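Cyp101j2 (Sphingobium yanoikuyae, PDB 5KYO) is a haem-containing cytochrome P450 monooxygenase linked to the hydroxylation of 1,8-cineole. Local coordinates at residues E162-K167 against T173-E178; K167-F172 against R404-A409; F281-L286 against R394-R399. One frame throughout, in Å; residues are numbered along the deposited sequence. Where two conformers were deposited one is given.

Following the chain from its N terminus, contact 1 closes first: the end of helix 149-164 leads through strand 169-171 into helix 172-177, and the two helices meet across that short connection. Contact 2 starts inside this loop, at 167-172, and closes only at 404-409, so contacts 1 and 2 cross and share Lys-167; it spans the small sheet of 169-171, 425-427 and 404-405. Contact 3, packing helix 273-288 on helix 382-399, is nested within the long loop of contact 2 and lies wholly after contact 1. Side chains join all three: Phe-172 packs against Phe-283 and Trp-396 of contact 3, while Arg-399 makes a salt bridge with Glu-162 of contact 1.

Contact 1 of 3, residues E162-K167 against T173-E178; sequences EGFRPK and THEFAE
Phe-164 meets Glu-175 and Phe-176 across a helix-strand-helix connection, the D-to-E passage of the P450 fold, in which strand 169-171 joins helix 149-164 to helix 172-177. The buried half is compact. With CG placed between its backbone N and carbonyl carbon (chi1 47°), Phe-164 points its ring edge at the second helix: CE2 lies 3.6 Å from the backbone O of Glu-175, and CZ lies 3.8 Å from CD1 of Phe-176, close to the plane of the Phe-164 ring. The two phenylalanine side chains cross at about a right angle, and Phe-176 goes on to meet Trp-396 edge-to-face. Replacing Phe-164 with an alanine is likely to leave CD1 of Phe-176 without its neighbour and to open a gap beside strand 169-171, where the ring also touches Cys-170.

Toward solvent the contact is looser. The Glu-175 carboxylate stands nearly perpendicular to the Phe-164 ring, and its OE2 is bonded to the backbone N of Asn-171. Its other oxygen has only a distant charged neighbour in the first segment: OE1 of Glu-175 and NZ of Lys-167 are 4.5 Å apart, too far for a salt bridge.

Contact 2 of 3, residues K167-F172 against R404-A409; sequences KGRCNF and RIEDDA
Arg-169 and Glu-406 carry the whole of this contact, a surface salt bridge from Arg-169, on one outer strand of an antiparallel three-stranded sheet, to Glu-406 next to the other, strand 404-405. Its ionic part is a side-on, two-pronged grip, each nitrogen taking its own oxygen. NE of Arg-169 donates to OE2 of Glu-406 at 2.9 Å, and NH2 of Arg-169 donates to OE1 of Glu-406 at 3.0 Å. Both oxygens are met on their syn sides, and the guanidinium and carboxylate planes differ by only 12°. The arginine chain bends at its third torsion (chi3 -70°), which turns the NE edge toward the acid, whereas the glutamate reaches out with an extended chain.

Backbone bonding supplies the frame. The two segments do not pair directly: strand 425-427 runs between them, linked to Cys-170 through Leu-426 and to Glu-406 through Val-425. Glu-406 itself sits in a tight turn, closed by Asp-408 N on Ile-405 O at 2.8 Å.

The apolar share is modest, with Arg-169 and Glu-406 both resting on Val-425, so that the salt bridge spans the central strand. Two nearly parallel bonds between almost coplanar groups fix the rotation of both ends; at this solvent-facing position water probably screens part of the charge attraction, while the paired bonds keep the two groups aligned.

Contact 3 of 3, residues F281-L286 against R394-R399; sequences FTFSHL and REWFAR
Helices 273-288 and 382-399 pack through an aromatic, apolar interface in which Phe-283 meets Trp-396 and Leu-286 meets Phe-397. The tightest point is a tilted edge-to-face pair: the edge of Phe-283 is directed at one face of the indole, over its five-membered ring, with the centroids 4.8 Å apart and the planes at 57°. CE2 of Phe-283 makes the closest approach, 3.4 Å from CG of Trp-396, and sits over the rim of the indole near the root of the side chain. The neighbouring CZ of Phe-283 rests 3.8 Å from CB of Trp-396, so the methylene shares the contact with the ring. With CG anti to the backbone N (chi1 -172°) the indole is carried toward the opposing helix, and chi2 of -76° turns its face to Phe-283.

In P450 terms the first helix is the C-terminal half of the long central helix that passes over the haem, and the second is the L helix, which follows the loop of the haem-ligating cysteine. The contact is not at the cofactor: the Phe-283 side chain is about 12 Å from the haem. Phe-172 stacks on Phe-283, and Phe-403 meets Trp-396 edge-to-face, extending the aromatic cluster.

One turn further along, Leu-286 reaches Phe-397 at the rim of its ring. CD1 of Leu-286 lies 3.9 Å from CE2 of Phe-397, close to the ring plane, and CD2 of Leu-286 is 4.0 Å from CZ of the same ring. That leucine methyl CD1 also lies above one face of Phe-283, offset toward its rim, and thus bridges the two halves of the interface. Beyond it, Leu-292 of helix 290-298 and Phe-310 of helix 303-313 pack against Leu-286, while Ile-296 touches Phe-397.

Contact 1 of 3, residues E162-K167 against T173-E178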
loop_
_atom_site.group_PDB
_atom_site.type_symbol
_atom_site.label_atom_id
_atom_site.label_comp_id
_atom_site.label_asym_id
_atom_site.label_seq_id
_atom_site.Cartn_x
_atom_site.Cartn_y
_atom_site.Cartn_z
ATOM N N GLU A 162 20.229 -10.435 12.478
ATOM C CA GLU A 162 21.398 -10.817 13.260
ATOM C C GLU A 162 22.059 -9.579 13.851
ATOM O O GLU A 162 22.685 -9.643 14.919
ATOM C CB GLU A 162 22.383 -11.620 12.418
ATOM C CG GLU A 162 21.867 -12.990 12.089
ATOM C CD GLU A 162 21.658 -13.853 13.325
ATOM O OE1 GLU A 162 22.329 -13.623 14.357
ATOM O OE2 GLU A 162 20.826 -14.776 13.256
ATOM N N GLY A 163 21.871 -8.451 13.169
ATOM C CA GLY A 163 22.372 -7.164 13.613
ATOM C C GLY A 163 21.886 -6.768 14.996
ATOM O O GLY A 163 22.694 -6.456 15.865
ATOM N N PHE A 164 20.572 -6.788 15.221
ATOM C CA PHE A 164 20.053 -6.313 16.495
ATOM C C PHE A 164 19.661 -7.409 17.485
ATOM O O PHE A 164 19.292 -7.101 18.610
ATOM C CB PHE A 164 18.857 -5.359 16.289
ATOM C CG PHE A 164 17.801 -5.834 15.301
ATOM C CD1 PHE A 164 16.982 -6.918 15.583
ATOM C CD2 PHE A 164 17.588 -5.137 14.120
ATOM C CE1 PHE A 164 15.996 -7.330 14.681
ATOM C CE2 PHE A 164 16.610 -5.536 13.215
ATOM C CZ PHE A 164 15.816 -6.631 13.490
ATOM N N ARG A 165 19.718 -8.666 17.058
ATOM C CA ARG A 165 19.339 -9.786 17.924
ATOM C C ARG A 165 20.035 -9.760 19.296
ATOM O O ARG A 165 19.368 -9.958 20.326
ATOM C CB ARG A 165 19.613 -11.126 17.205
ATOM C CG ARG A 165 19.130 -12.373 17.985
ATOM C CD ARG A 165 19.462 -13.657 17.216
ATOM N NE ARG A 165 18.877 -14.862 17.824
ATOM C CZ ARG A 165 19.471 -15.592 18.763
ATOM N NH1 ARG A 165 20.666 -15.233 19.232
ATOM N NH2 ARG A 165 18.855 -16.664 19.260
ATOM N N PRO A 166 21.358 -9.502 19.334
ATOM C CA PRO A 166 21.994 -9.556 20.656
ATOM C C PRO A 166 21.614 -8.404 21.572
ATOM O O PRO A 166 21.942 -8.472 22.752
ATOM C CB PRO A 166 23.497 -9.517 20.342
ATOM C CG PRO A 166 23.618 -9.027 18.950
ATOM C CD PRO A 166 22.352 -9.418 18.238
ATOM N N LYS A 167 20.934 -7.389 21.042
ATOM C CA LYS A 167 20.516 -6.230 21.842
ATOM C C LYS A 167 19.261 -6.493 22.647
ATOM O O LYS A 167 18.994 -5.777 23.605
ATOM C CB LYS A 167 20.283 -5.014 20.944
ATOM C CG LYS A 167 21.519 -4.556 20.202
ATOM C CD LYS A 167 21.181 -3.414 19.239
ATOM C CE LYS A 167 22.373 -3.033 18.396
ATOM N NZ LYS A 167 22.061 -1.943 17.426
ATOM N N THR A 173 10.044 -0.625 13.142
ATOM C CA THR A 173 9.823 0.118 11.905
ATOM C C THR A 173 11.128 0.715 11.377
ATOM O O THR A 173 11.472 0.488 10.222
ATOM C CB THR A 173 8.759 1.227 12.073
ATOM O OG1 THR A 173 7.510 0.613 12.382
ATOM C CG2 THR A 173 8.593 2.014 10.776
ATOM N N HIS A 174 11.885 1.428 12.205
ATOM C CA HIS A 174 13.108 2.052 11.696
ATOM C C HIS A 174 14.254 1.067 11.446
ATOM O O HIS A 174 14.958 1.183 10.429
ATOM C CB HIS A 174 13.589 3.150 12.639
ATOM C CG HIS A 174 12.549 4.181 12.929
ATOM N ND1 HIS A 174 11.607 4.561 11.998
ATOM C CD2 HIS A 174 12.276 4.889 14.051
ATOM C CE1 HIS A 174 10.812 5.474 12.528
ATOM N NE2 HIS A 174 11.196 5.690 13.774
ATOM N N GLU A 175 14.440 0.101 12.352
ATOM C CA GLU A 175 15.598 -0.800 12.262
ATOM C C GLU A 175 15.400 -2.008 11.360
ATOM O O GLU A 175 16.375 -2.686 11.010
ATOM C CB GLU A 175 16.004 -1.283 13.678
ATOM C CG GLU A 175 16.486 -0.151 14.603
ATOM C CD GLU A 175 16.853 -0.632 16.013
ATOM O OE1 GLU A 175 17.767 -1.467 16.145
ATOM O OE2 GLU A 175 16.218 -0.179 16.998
ATOM N N PHE A 176 14.163 -2.299 10.970
ATOM C CA PHE A 176 13.910 -3.486 10.147
ATOM C C PHE A 176 13.043 -3.165 8.922
ATOM O O PHE A 176 13.539 -3.226 7.777
ATOM C CB PHE A 176 13.265 -4.617 10.973
ATOM C CG PHE A 176 13.102 -5.896 10.204
ATOM C CD1 PHE A 176 14.172 -6.757 10.038
ATOM C CD2 PHE A 176 11.900 -6.198 9.578
ATOM C CE1 PHE A 176 14.034 -7.916 9.275
ATOM C CE2 PHE A 176 11.754 -7.351 8.835
ATOM C CZ PHE A 176 12.834 -8.212 8.678
ATOM N N ALA A 177 11.771 -2.831 9.164
ATOM C CA ALA A 177 10.776 -2.709 8.101
ATOM C C ALA A 177 11.225 -1.705 7.058
ATOM O O ALA A 177 11.148 -1.987 5.887
ATOM C CB ALA A 177 9.402 -2.310 8.671
ATOM N N GLU A 178 11.695 -0.547 7.505
ATOM C CA GLU A 178 12.100 0.537 6.599
ATOM C C GLU A 178 13.385 0.239 5.819
ATOM O O GLU A 178 13.684 0.901 4.812
ATOM C CB GLU A 178 12.271 1.843 7.378
ATOM C CG GLU A 178 10.941 2.559 7.628
ATOM C CD GLU A 178 11.030 3.731 8.607
ATOM O OE1 GLU A 178 12.136 4.029 9.104
ATOM O OE2 GLU A 178 9.976 4.358 8.877
#

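Contact 2 of 3, residues K167-F172 against R404-A409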
loop_
_atom_site.group_PDB
_atom_site.type_symbol
_atom_site.label_atom_id
_atom_site.label_comp_id
_atom_site.label_asym_id
_atom_site.label_seq_id
_atom_site.Cartn_x
_atom_site.Cartn_y
_atom_site.Cartn_z
ATOM N N LYS A 167 20.934 -7.389 21.042
ATOM C CA LYS A 167 20.516 -6.230 21.842
ATOM C C LYS A 167 19.261 -6.493 22.647
ATOM O O LYS A 167 18.994 -5.777 23.605
ATOM C CB LYS A 167 20.283 -5.014 20.944
ATOM C CG LYS A 167 21.519 -4.556 20.202
ATOM C CD LYS A 167 21.181 -3.414 19.239
ATOM C CE LYS A 167 22.373 -3.033 18.396
ATOM N NZ LYS A 167 22.061 -1.943 17.426
ATOM N N GLY A 168 18.485 -7.502 22.257
ATOM C CA GLY A 168 17.280 -7.838 22.989
ATOM C C GLY A 168 16.134 -6.859 22.785
ATOM O O GLY A 168 15.118 -6.954 23.464
ATOM N N ARG A 169 16.303 -5.911 21.859
ATOM C CA ARG A 169 15.267 -4.952 21.553
ATOM C C ARG A 169 15.580 -4.242 20.247
ATOM O O ARG A 169 16.748 -4.170 19.818
ATOM C CB ARG A 169 15.094 -3.919 22.684
ATOM C CG ARG A 169 16.256 -2.940 22.826
ATOM C CD ARG A 169 16.154 -2.149 24.123
ATOM N NE ARG A 169 15.054 -1.179 24.140
ATOM C CZ ARG A 169 15.180 0.085 23.743
ATOM N NH1 ARG A 169 16.349 0.508 23.284
ATOM N NH2 ARG A 169 14.148 0.925 23.788
ATOM N N CYS A 170 14.528 -3.778 19.590
ATOM C CA CYS A 170 14.712 -2.903 18.436
ATOM C C CYS A 170 13.475 -2.060 18.160
ATOM O O CYS A 170 12.346 -2.464 18.442
ATOM C CB CYS A 170 15.062 -3.720 17.190
ATOM S SG CYS A 170 13.692 -4.708 16.497
ATOM N N ASN A 171 13.694 -0.887 17.579
ATOM C CA ASN A 171 12.603 -0.171 16.944
ATOM C C ASN A 171 12.309 -0.884 15.626
ATOM O O ASN A 171 13.115 -0.831 14.688
ATOM C CB ASN A 171 12.953 1.302 16.729
ATOM C CG ASN A 171 11.768 2.109 16.233
ATOM O OD1 ASN A 171 11.416 2.051 15.056
ATOM N ND2 ASN A 171 11.147 2.870 17.132
ATOM N N PHE A 172 11.187 -1.600 15.565
ATOM C CA PHE A 172 10.930 -2.493 14.430
ATOM C C PHE A 172 10.787 -1.723 13.117
ATOM O O PHE A 172 11.342 -2.109 12.092
ATOM C CB PHE A 172 9.671 -3.353 14.663
ATOM C CG PHE A 172 9.343 -4.271 13.499
ATOM C CD1 PHE A 172 9.959 -5.513 13.377
ATOM C CD2 PHE A 172 8.423 -3.886 12.526
ATOM C CE1 PHE A 172 9.672 -6.365 12.290
ATOM C CE2 PHE A 172 8.134 -4.715 11.436
ATOM C CZ PHE A 172 8.762 -5.966 11.322
ATOM N N ARG A 404 7.800 -9.432 22.336
ATOM C CA ARG A 404 6.581 -8.680 22.606
ATOM C C ARG A 404 6.874 -7.191 22.530
ATOM O O ARG A 404 8.022 -6.796 22.425
ATOM C CB ARG A 404 6.030 -9.037 23.986
ATOM C CG ARG A 404 6.900 -8.503 25.111
ATOM C CD ARG A 404 6.186 -8.544 26.452
ATOM N NE ARG A 404 6.844 -7.682 27.435
ATOM C CZ ARG A 404 6.417 -7.506 28.685
ATOM N NH1 ARG A 404 5.338 -8.152 29.103
ATOM N NH2 ARG A 404 7.079 -6.702 29.517
ATOM N N ILE A 405 5.840 -6.363 22.583
ATOM C CA ILE A 405 6.056 -4.920 22.665
ATOM C C ILE A 405 6.807 -4.608 23.943
ATOM O O ILE A 405 6.481 -5.175 24.979
ATOM C CB ILE A 405 4.722 -4.131 22.662
ATOM C CG1 ILE A 405 3.859 -4.522 21.458
ATOM C CG2 ILE A 405 5.014 -2.625 22.676
ATOM C CD1 ILE A 405 4.461 -4.138 20.124
ATOM N N GLU A 406 7.797 -3.720 23.893
ATOM C CA GLU A 406 8.536 -3.396 25.107
ATOM C C GLU A 406 7.570 -2.858 26.145
ATOM O O GLU A 406 6.730 -2.009 25.835
ATOM C CB GLU A 406 9.652 -2.392 24.852
ATOM C CG GLU A 406 10.508 -2.098 26.096
ATOM C CD GLU A 406 11.819 -1.407 25.739
ATOM O OE1 GLU A 406 11.783 -0.246 25.300
ATOM O OE2 GLU A 406 12.888 -2.027 25.885
ATOM N N ASP A 407 7.687 -3.413 27.353
ATOM C CA ASP A 407 6.866 -3.079 28.507
ATOM C C ASP A 407 5.389 -3.300 28.217
ATOM O O ASP A 407 4.516 -2.787 28.931
ATOM C CB ASP A 407 7.160 -1.641 28.939
ATOM C CG ASP A 407 8.619 -1.453 29.366
ATOM O OD1 ASP A 407 9.151 -2.352 30.053
ATOM O OD2 ASP A 407 9.240 -0.427 29.015
ATOM N N ASP A 408 5.129 -4.108 27.187
ATOM C CA ASP A 408 3.787 -4.336 26.636
ATOM C C ASP A 408 3.000 -3.037 26.466
ATOM O O ASP A 408 1.800 -2.982 26.767
ATOM C CB ASP A 408 3.005 -5.320 27.521
ATOM C CG ASP A 408 1.796 -5.916 26.808
ATOM O OD1 ASP A 408 1.845 -6.085 25.566
ATOM O OD2 ASP A 408 0.797 -6.231 27.495
ATOM N N ALA A 409 3.677 -1.992 25.997
ATOM C CA ALA A 409 3.028 -0.707 25.716
ATOM C C ALA A 409 1.838 -0.850 24.751
ATOM O O ALA A 409 1.795 -1.758 23.933
ATOM C CB ALA A 409 4.051 0.293 25.148
#

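Contact 3 of 3, residues F281-L286 against R394-R399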
loop_
_atom_site.group_PDB
_atom_site.type_symbol
_atom_site.label_atom_id
_atom_site.label_comp_id
_atom_site.label_asym_id
_atom_site.label_seq_id
_atom_site.Cartn_x
_atom_site.Cartn_y
_atom_site.Cartn_z
ATOM N N PHE A 281 1.886 -3.653 11.031
ATOM C CA PHE A 281 0.669 -4.240 11.595
ATOM C C PHE A 281 0.879 -5.717 11.924
ATOM O O PHE A 281 0.439 -6.194 12.963
ATOM C CB PHE A 281 -0.510 -4.094 10.637
ATOM C CG PHE A 281 -1.222 -2.766 10.732
ATOM C CD1 PHE A 281 -2.127 -2.513 11.758
ATOM C CD2 PHE A 281 -1.039 -1.793 9.749
ATOM C CE1 PHE A 281 -2.810 -1.299 11.830
ATOM C CE2 PHE A 281 -1.713 -0.572 9.814
ATOM C CZ PHE A 281 -2.607 -0.328 10.859
ATOM N N THR A 282 1.580 -6.418 11.034
ATOM C CA THR A 282 1.820 -7.849 11.204
ATOM C C THR A 282 2.596 -8.110 12.481
ATOM O O THR A 282 2.138 -8.876 13.353
ATOM C CB THR A 282 2.583 -8.443 10.008
ATOM O OG1 THR A 282 1.792 -8.295 8.823
ATOM C CG2 THR A 282 2.872 -9.930 10.230
ATOM N N PHE A 283 3.744 -7.454 12.623
ATOM C CA PHE A 283 4.572 -7.732 13.797
ATOM C C PHE A 283 4.088 -7.102 15.110
ATOM O O PHE A 283 4.330 -7.679 16.176
ATOM C CB PHE A 283 6.032 -7.354 13.515
ATOM C CG PHE A 283 6.770 -8.448 12.798
ATOM C CD1 PHE A 283 6.699 -8.541 11.417
ATOM C CD2 PHE A 283 7.450 -9.429 13.507
ATOM C CE1 PHE A 283 7.344 -9.565 10.733
ATOM C CE2 PHE A 283 8.100 -10.466 12.839
ATOM C CZ PHE A 283 8.047 -10.532 11.449
ATOM N N SER A 284 3.399 -5.962 15.071
ATOM C CA SER A 284 2.798 -5.468 16.323
ATOM C C SER A 284 1.693 -6.411 16.761
ATOM O O SER A 284 1.485 -6.616 17.962
ATOM C CB SER A 284 2.258 -4.020 16.206
ATOM O OG SER A 284 1.250 -3.870 15.214
ATOM N N HIS A 285 0.983 -6.988 15.800
ATOM C CA HIS A 285 -0.048 -7.956 16.142
ATOM C C HIS A 285 0.522 -9.225 16.783
ATOM O O HIS A 285 0.043 -9.698 17.830
ATOM C CB HIS A 285 -0.870 -8.348 14.923
ATOM C CG HIS A 285 -1.975 -9.296 15.263
ATOM N ND1 HIS A 285 -3.092 -8.906 15.974
ATOM C CD2 HIS A 285 -2.109 -10.626 15.048
ATOM C CE1 HIS A 285 -3.875 -9.956 16.169
ATOM N NE2 HIS A 285 -3.303 -11.010 15.617
ATOM N N LEU A 286 1.536 -9.784 16.136
ATOM C CA LEU A 286 2.220 -10.948 16.649
ATOM C C LEU A 286 2.714 -10.670 18.049
ATOM O O LEU A 286 2.703 -11.556 18.920
ATOM C CB LEU A 286 3.392 -11.330 15.731
ATOM C CG LEU A 286 3.046 -11.956 14.378
ATOM C CD1 LEU A 286 4.243 -11.977 13.427
ATOM C CD2 LEU A 286 2.474 -13.376 14.603
ATOM N N ARG A 394 9.460 -16.200 8.131
ATOM C CA ARG A 394 10.251 -17.417 8.315
ATOM C C ARG A 394 11.580 -17.127 8.995
ATOM O O ARG A 394 11.954 -17.808 9.945
ATOM C CB ARG A 394 10.498 -18.125 6.980
ATOM C CG ARG A 394 9.254 -18.774 6.397
ATOM C CD ARG A 394 9.562 -19.610 5.163
ATOM N NE ARG A 394 8.350 -20.002 4.447
ATOM C CZ ARG A 394 8.319 -20.896 3.464
ATOM N NH1 ARG A 394 9.433 -21.503 3.083
ATOM N NH2 ARG A 394 7.169 -21.192 2.869
ATOM N N GLU A 395 12.313 -16.135 8.502
ATOM C CA GLU A 395 13.596 -15.802 9.131
ATOM C C GLU A 395 13.465 -15.172 10.518
ATOM O O GLU A 395 14.344 -15.363 11.348
ATOM C CB GLU A 395 14.413 -14.873 8.235
ATOM C CG GLU A 395 14.706 -15.475 6.875
ATOM C CD GLU A 395 15.510 -16.773 6.951
ATOM O OE1 GLU A 395 16.218 -16.995 7.954
ATOM O OE2 GLU A 395 15.441 -17.568 5.997
ATOM N N TRP A 396 12.409 -14.396 10.765
ATOM C CA TRP A 396 12.243 -13.812 12.077
ATOM C C TRP A 396 12.002 -14.955 13.068
ATOM O O TRP A 396 12.692 -15.063 14.086
ATOM C CB TRP A 396 11.086 -12.780 12.125
ATOM C CG TRP A 396 11.055 -12.039 13.449
ATOM C CD1 TRP A 396 10.600 -12.517 14.645
ATOM C CD2 TRP A 396 11.519 -10.707 13.705
ATOM N NE1 TRP A 396 10.757 -11.574 15.624
ATOM C CE2 TRP A 396 11.330 -10.456 15.076
ATOM C CE3 TRP A 396 12.095 -9.711 12.910
ATOM C CZ2 TRP A 396 11.667 -9.242 15.667
ATOM C CZ3 TRP A 396 12.432 -8.503 13.507
ATOM C CH2 TRP A 396 12.215 -8.281 14.866
ATOM N N PHE A 397 11.050 -15.834 12.758
ATOM C CA PHE A 397 10.681 -16.866 13.730
ATOM C C PHE A 397 11.784 -17.914 13.928
ATOM O O PHE A 397 11.844 -18.551 14.973
ATOM C CB PHE A 397 9.365 -17.539 13.335
ATOM C CG PHE A 397 8.157 -16.796 13.840
ATOM C CD1 PHE A 397 7.787 -16.884 15.172
ATOM C CD2 PHE A 397 7.450 -15.956 13.000
ATOM C CE1 PHE A 397 6.686 -16.187 15.643
ATOM C CE2 PHE A 397 6.358 -15.242 13.463
ATOM C CZ PHE A 397 5.974 -15.349 14.775
ATOM N N ALA A 398 12.677 -18.069 12.955
ATOM C CA ALA A 398 13.810 -18.970 13.152
ATOM C C ALA A 398 14.763 -18.445 14.229
ATOM O O ALA A 398 15.403 -19.245 14.932
ATOM C CB ALA A 398 14.576 -19.187 11.854
ATOM N N ARG A 399 14.855 -17.120 14.341
ATOM C CA ARG A 399 15.876 -16.446 15.139
ATOM C C ARG A 399 15.388 -15.786 16.433
ATOM O O ARG A 399 16.112 -15.770 17.422
ATOM C CB ARG A 399 16.586 -15.374 14.282
ATOM C CG ARG A 399 17.321 -15.970 13.072
ATOM C CD ARG A 399 17.874 -14.948 12.069
ATOM N NE ARG A 399 18.836 -15.637 11.187
ATOM C CZ ARG A 399 18.455 -16.390 10.169
ATOM N NH1 ARG A 399 17.158 -16.500 9.916
ATOM N NH2 ARG A 399 19.345 -17.040 9.411
#